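Local coordinates for protein 3-dehydroquinate dehydratase (Enterococcus faecalis, PDB 4PH6) that catalyses the cis-dehydration of 3-dehydroquinate to 3-dehydroshikimate, the third step of the chorismate pathway, through an imine formed with an active-site lysine, at residues 105-119 / 130-144. Sequence-based numbering, arbitrary orientation.
Sequences HELVKKGALDLLDIE and LIHEAKKAGIKIVLC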
loop_
_atom_site.group_PDB
_atom_site.type_symbol
_atom_site.label_atom_id
_atom_site.label_comp_id
_atom_site.label_asym_id
_atom_site.label_seq_id
_atom_site.Cartn_x
_atom_site.Cartn_y
_atom_site.Cartn_z
ATOM N N HIS A 105 -27.137 17.401 -19.918
ATOM C CA HIS A 105 -28.565 17.236 -20.185
ATOM C C HIS A 105 -28.774 16.594 -21.563
ATOM O O HIS A 105 -29.608 15.698 -21.712
ATOM C CB HIS A 105 -29.311 18.578 -20.097
ATOM C CG HIS A 105 -29.837 18.905 -18.731
ATOM N ND1 HIS A 105 -30.758 18.114 -18.069
ATOM C CD2 HIS A 105 -29.600 19.961 -17.911
ATOM C CE1 HIS A 105 -31.038 18.651 -16.897
ATOM N NE2 HIS A 105 -30.358 19.775 -16.778
ATOM N N GLU A 106 -27.998 17.030 -22.554
ATOM C CA GLU A 106 -28.081 16.461 -23.896
ATOM C C GLU A 106 -27.644 14.996 -23.982
ATOM O O GLU A 106 -28.286 14.196 -24.663
ATOM C CB GLU A 106 -27.248 17.280 -24.881
ATOM C CG GLU A 106 -27.993 18.469 -25.433
ATOM C CD GLU A 106 -29.334 18.086 -26.039
ATOM O OE1 GLU A 106 -30.366 18.293 -25.361
ATOM O OE2 GLU A 106 -29.362 17.591 -27.187
ATOM N N LEU A 107 -26.539 14.655 -23.324
ATOM C CA LEU A 107 -26.089 13.269 -23.256
ATOM C C LEU A 107 -27.169 12.395 -22.634
ATOM O O LEU A 107 -27.435 11.285 -23.103
ATOM C CB LEU A 107 -24.792 13.161 -22.446
ATOM C CG LEU A 107 -23.526 13.644 -23.160
ATOM C CD1 LEU A 107 -22.369 13.689 -22.188
ATOM C CD2 LEU A 107 -23.188 12.761 -24.361
ATOM N N VAL A 108 -27.797 12.908 -21.581
ATOM C CA VAL A 108 -28.856 12.177 -20.907
ATOM C C VAL A 108 -29.999 11.831 -21.875
ATOM O O VAL A 108 -30.498 10.701 -21.864
ATOM C CB VAL A 108 -29.405 12.965 -19.700
ATOM C CG1 VAL A 108 -30.728 12.359 -19.215
ATOM C CG2 VAL A 108 -28.374 12.996 -18.573
ATOM N N LYS A 109 -30.372 12.789 -22.728
ATOM C CA LYS A 109 -31.479 12.624 -23.665
ATOM C C LYS A 109 -31.156 11.758 -24.880
ATOM O O LYS A 109 -31.966 10.920 -25.273
ATOM C CB LYS A 109 -31.962 13.993 -24.169
ATOM C CG LYS A 109 -32.700 14.800 -23.127
ATOM C CD LYS A 109 -32.866 16.243 -23.563
ATOM C CE LYS A 109 -33.469 17.061 -22.432
ATOM N NZ LYS A 109 -33.291 18.523 -22.632
ATOM N N LYS A 110 -29.988 11.981 -25.482
ATOM C CA LYS A 110 -29.693 11.415 -26.793
ATOM C C LYS A 110 -28.310 10.771 -26.883
ATOM O O LYS A 110 -27.873 10.384 -27.971
ATOM C CB LYS A 110 -29.809 12.494 -27.872
ATOM C CG LYS A 110 -31.231 12.920 -28.188
ATOM C CD LYS A 110 -31.278 14.358 -28.685
ATOM C CE LYS A 110 -32.642 14.687 -29.305
ATOM N NZ LYS A 110 -32.704 16.084 -29.848
ATOM N N GLY A 111 -27.623 10.654 -25.750
ATOM C CA GLY A 111 -26.319 10.023 -25.737
ATOM C C GLY A 111 -26.363 8.623 -25.162
ATOM O O GLY A 111 -27.393 8.189 -24.657
ATOM N N ALA A 112 -25.234 7.918 -25.243
ATOM C CA ALA A 112 -25.098 6.613 -24.617
ATOM C C ALA A 112 -24.128 6.687 -23.440
ATOM O O ALA A 112 -23.028 7.234 -23.570
ATOM C CB ALA A 112 -24.632 5.575 -25.641
ATOM N N LEU A 113 -24.542 6.154 -22.290
ATOM C CA LEU A 113 -23.715 6.171 -21.081
ATOM C C LEU A 113 -24.376 5.379 -19.964
ATOM O O LEU A 113 -25.585 5.273 -19.911
ATOM C CB LEU A 113 -23.448 7.609 -20.627
ATOM C CG LEU A 113 -24.636 8.492 -20.241
ATOM C CD1 LEU A 113 -24.428 9.055 -18.868
ATOM C CD2 LEU A 113 -24.882 9.610 -21.230
ATOM N N ASP A 114 -23.579 4.833 -19.057
ATOM C CA ASP A 114 -24.127 4.022 -17.973
ATOM C C ASP A 114 -23.972 4.718 -16.633
ATOM O O ASP A 114 -24.789 4.526 -15.732
ATOM C CB ASP A 114 -23.447 2.655 -17.948
ATOM C CG ASP A 114 -23.607 1.922 -19.259
ATOM O OD1 ASP A 114 -24.755 1.772 -19.707
ATOM O OD2 ASP A 114 -22.601 1.543 -19.879
ATOM N N LEU A 115 -22.921 5.528 -16.519
ATOM C CA LEU A 115 -22.651 6.311 -15.325
ATOM C C LEU A 115 -22.320 7.740 -15.713
ATOM O O LEU A 115 -21.695 7.992 -16.740
ATOM C CB LEU A 115 -21.502 5.713 -14.509
ATOM C CG LEU A 115 -21.618 4.253 -14.106
ATOM C CD1 LEU A 115 -20.852 3.380 -15.086
ATOM C CD2 LEU A 115 -21.116 4.070 -12.695
ATOM N N LEU A 116 -22.761 8.677 -14.889
ATOM C CA LEU A 116 -22.497 10.084 -15.154
ATOM C C LEU A 116 -21.734 10.684 -13.984
ATOM O O LEU A 116 -22.152 10.567 -12.825
ATOM C CB LEU A 116 -23.811 10.856 -15.403
ATOM C CG LEU A 116 -23.756 12.357 -15.725
ATOM C CD1 LEU A 116 -22.766 12.664 -16.851
ATOM C CD2 LEU A 116 -25.157 12.911 -16.054
ATOM N N ASP A 117 -20.607 11.307 -14.308
ATOM C CA ASP A 117 -19.783 12.013 -13.352
ATOM C C ASP A 117 -20.275 13.462 -13.166
ATOM O O ASP A 117 -20.364 14.229 -14.125
ATOM C CB ASP A 117 -18.313 11.998 -13.815
ATOM C CG ASP A 117 -17.384 12.757 -12.872
ATOM O OD1 ASP A 117 -17.493 13.998 -12.816
ATOM O OD2 ASP A 117 -16.513 12.126 -12.229
ATOM N N ILE A 118 -20.574 13.831 -11.924
ATOM C CA ILE A 118 -20.998 15.186 -11.597
ATOM C C ILE A 118 -20.222 15.691 -10.379
ATOM O O ILE A 118 -20.212 15.061 -9.330
ATOM C CB ILE A 118 -22.503 15.264 -11.308
ATOM C CG1 ILE A 118 -23.303 14.781 -12.521
ATOM C CG2 ILE A 118 -22.914 16.702 -10.906
ATOM C CD1 ILE A 118 -24.792 14.727 -12.290
ATOM N N GLU A 119 -19.558 16.825 -10.528
ATOM C CA GLU A 119 -18.776 17.366 -9.430
ATOM C C GLU A 119 -19.671 17.894 -8.308
ATOM O O GLU A 119 -20.595 18.671 -8.545
ATOM C CB GLU A 119 -17.834 18.440 -9.951
ATOM C CG GLU A 119 -16.827 17.854 -10.917
ATOM C CD GLU A 119 -15.903 18.872 -11.539
ATOM O OE1 GLU A 119 -16.040 20.084 -11.264
ATOM O OE2 GLU A 119 -15.034 18.446 -12.328
ATOM N N LEU A 130 -30.459 17.732 -12.829
ATOM C CA LEU A 130 -29.775 16.835 -13.752
ATOM C C LEU A 130 -29.723 15.391 -13.228
ATOM O O LEU A 130 -29.970 14.432 -13.970
ATOM C CB LEU A 130 -28.360 17.341 -14.021
ATOM C CG LEU A 130 -27.487 16.395 -14.846
ATOM C CD1 LEU A 130 -28.065 16.228 -16.263
ATOM C CD2 LEU A 130 -26.039 16.889 -14.887
ATOM N N ILE A 131 -29.407 15.246 -11.948
ATOM C CA ILE A 131 -29.348 13.934 -11.315
ATOM C C ILE A 131 -30.638 13.128 -11.515
ATOM O O ILE A 131 -30.582 11.963 -11.921
ATOM C CB ILE A 131 -29.067 14.057 -9.803
ATOM C CG1 ILE A 131 -27.661 14.609 -9.566
ATOM C CG2 ILE A 131 -29.223 12.701 -9.135
ATOM C CD1 ILE A 131 -27.385 14.998 -8.123
ATOM N N HIS A 132 -31.788 13.747 -11.236
ATOM C CA HIS A 132 -33.069 13.057 -11.372
ATOM C C HIS A 132 -33.404 12.738 -12.821
ATOM O O HIS A 132 -33.993 11.689 -13.093
ATOM C CB HIS A 132 -34.203 13.876 -10.745
ATOM C CG HIS A 132 -34.002 14.123 -9.285
ATOM N ND1 HIS A 132 -33.721 13.115 -8.393
ATOM C CD2 HIS A 132 -34.006 15.272 -8.571
ATOM C CE1 HIS A 132 -33.563 13.623 -7.191
ATOM N NE2 HIS A 132 -33.732 14.935 -7.265
ATOM N N GLU A 133 -33.037 13.625 -13.745
ATOM C CA GLU A 133 -33.224 13.324 -15.164
ATOM C C GLU A 133 -32.299 12.183 -15.622
ATOM O O GLU A 133 -32.703 11.331 -16.408
ATOM C CB GLU A 133 -32.998 14.567 -16.028
ATOM C CG GLU A 133 -34.075 15.642 -15.877
ATOM C CD GLU A 133 -35.486 15.108 -16.077
ATOM O OE1 GLU A 133 -35.783 14.593 -17.174
ATOM O OE2 GLU A 133 -36.296 15.188 -15.119
ATOM N N ALA A 134 -31.068 12.152 -15.127
ATOM C CA ALA A 134 -30.174 11.048 -15.446
ATOM C C ALA A 134 -30.673 9.728 -14.856
ATOM O O ALA A 134 -30.666 8.703 -15.553
ATOM C CB ALA A 134 -28.761 11.345 -14.960
ATOM N N LYS A 135 -31.102 9.739 -13.593
ATOM C CA LYS A 135 -31.558 8.502 -12.941
ATOM C C LYS A 135 -32.795 7.938 -13.624
ATOM O O LYS A 135 -32.924 6.720 -13.776
ATOM C CB LYS A 135 -31.861 8.708 -11.448
ATOM C CG LYS A 135 -30.616 8.850 -10.593
ATOM C CD LYS A 135 -30.844 8.600 -9.107
ATOM C CE LYS A 135 -29.508 8.724 -8.366
ATOM N NZ LYS A 135 -29.576 8.401 -6.912
ATOM N N LYS A 136 -33.703 8.828 -14.012
ATOM C CA LYS A 136 -34.899 8.422 -14.722
ATOM C C LYS A 136 -34.508 7.664 -16.001
ATOM O O LYS A 136 -35.166 6.695 -16.374
ATOM C CB LYS A 136 -35.772 9.639 -15.039
ATOM C CG LYS A 136 -37.122 9.294 -15.620
ATOM C CD LYS A 136 -37.949 10.553 -15.872
ATOM C CE LYS A 136 -38.484 11.145 -14.569
ATOM N NZ LYS A 136 -39.798 10.554 -14.147
ATOM N N ALA A 137 -33.420 8.082 -16.641
ATOM C CA ALA A 137 -32.918 7.390 -17.839
ATOM C C ALA A 137 -32.108 6.139 -17.509
ATOM O O ALA A 137 -31.564 5.512 -18.419
ATOM C CB ALA A 137 -32.071 8.341 -18.696
ATOM N N GLY A 138 -32.012 5.783 -16.222
ATOM C CA GLY A 138 -31.296 4.579 -15.810
ATOM C C GLY A 138 -29.787 4.763 -15.702
ATOM O O GLY A 138 -29.026 3.802 -15.647
ATOM N N ILE A 139 -29.346 6.013 -15.668
ATOM C CA ILE A 139 -27.932 6.299 -15.512
ATOM C C ILE A 139 -27.525 6.369 -14.036
ATOM O O ILE A 139 -28.167 7.078 -13.254
ATOM C CB ILE A 139 -27.567 7.621 -16.187
ATOM C CG1 ILE A 139 -28.030 7.602 -17.650
ATOM C CG2 ILE A 139 -26.086 7.862 -16.067
ATOM C CD1 ILE A 139 -28.065 8.967 -18.299
ATOM N N LYS A 140 -26.473 5.640 -13.657
ATOM C CA LYS A 140 -25.912 5.726 -12.305
ATOM C C LYS A 140 -25.122 7.013 -12.124
ATOM O O LYS A 140 -24.368 7.426 -13.007
ATOM C CB LYS A 140 -24.988 4.534 -11.994
ATOM C CG LYS A 140 -25.606 3.160 -12.181
ATOM C CD LYS A 140 -26.803 2.957 -11.269
ATOM C CE LYS A 140 -27.429 1.583 -11.523
ATOM N NZ LYS A 140 -28.755 1.458 -10.850
ATOM N N ILE A 141 -25.272 7.635 -10.964
ATOM C CA ILE A 141 -24.613 8.906 -10.713
ATOM C C ILE A 141 -23.334 8.782 -9.886
ATOM O O ILE A 141 -23.329 8.186 -8.805
ATOM C CB ILE A 141 -25.558 9.872 -10.009
ATOM C CG1 ILE A 141 -26.759 10.142 -10.911
ATOM C CG2 ILE A 141 -24.823 11.167 -9.684
ATOM C CD1 ILE A 141 -26.381 10.706 -12.271
ATOM N N VAL A 142 -22.250 9.354 -10.399
ATOM C CA VAL A 142 -21.023 9.458 -9.613
ATOM C C VAL A 142 -20.789 10.917 -9.260
ATOM O O VAL A 142 -20.374 11.693 -10.114
ATOM C CB VAL A 142 -19.775 8.911 -10.357
ATOM C CG1 VAL A 142 -18.541 9.031 -9.469
ATOM C CG2 VAL A 142 -19.980 7.466 -10.785
ATOM N N LEU A 143 -21.084 11.290 -8.013
ATOM C CA LEU A 143 -20.712 12.613 -7.515
ATOM C C LEU A 143 -19.252 12.535 -7.125
ATOM O O LEU A 143 -18.773 11.484 -6.716
ATOM C CB LEU A 143 -21.573 13.061 -6.327
ATOM C CG LEU A 143 -23.041 13.379 -6.641
ATOM C CD1 LEU A 143 -23.671 14.251 -5.556
ATOM C CD2 LEU A 143 -23.220 14.011 -8.022
ATOM N N CYS A 144 -18.534 13.638 -7.266
ATOM C CA CYS A 144 -17.099 13.569 -7.140
ATOM C C CYS A 144 -16.456 14.896 -6.827
ATOM O O CYS A 144 -16.992 15.967 -7.135
ATOM C CB CYS A 144 -16.509 13.018 -8.423
ATOM S SG CYS A 144 -16.963 14.038 -9.801
HETATM O O HOH W 1 -26.306 2.444 -15.804
#
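Leu116 and Ile118 of strand 115-119 pair in parallel with Ile141 and Leu143 of strand 140-144, a strand pair within a beta-alpha-beta unit of the (beta/alpha)8 barrel, packed against the preceding helices. The register rests on backbone bonds in which Leu116 N reaches Lys140 O nearly along the C=O axis, while Val142 N donates to Leu116 O at 2.7 Å with an N-H...O angle of 170°. Ile118 N then takes Val142 O, and a weaker, bent bond runs from Cys144 N to Ile118 O. At the start of the strands, Lys140 N and one water both donate to Asp114 O; the water also bridges to Gly138 O, in the Schellman motif that ends helix 124-136.

Between sheet and helices, Leu130 forks. Its CD1 lies over one face of the His105 ring, 3.9 Å from the centroid, a CH-pi contact, whereas CD2 meets Ile118 CD1 at 3.6 Å. Val108 points CG2, anti to its carbonyl carbon, at Leu130 CD1 and Ala134 CB, each 4.0 Å away. Toward the N-terminal ends of the strands, Ile139 CG2 is closer than usual van der Waals contact to Leu113 CD1 (3.5 Å).

Toward the C-terminal ends the chemistry turns polar: Cys144 SG lies 3.1 Å from both OD1 and OD2 of Asp117. Asp117 and Glu119 both form salt bridges with Arg85, predicted to bind 3-dehydroquinate, and Glu119 OE1 also bonds to Thr86 OG1. Cys144 touches Lys173, the predicted Schiff-base residue. Apolar side chains thus join the sheet to its helices, while the two carboxylates would be expected to orient Arg85 and partly balance its charge.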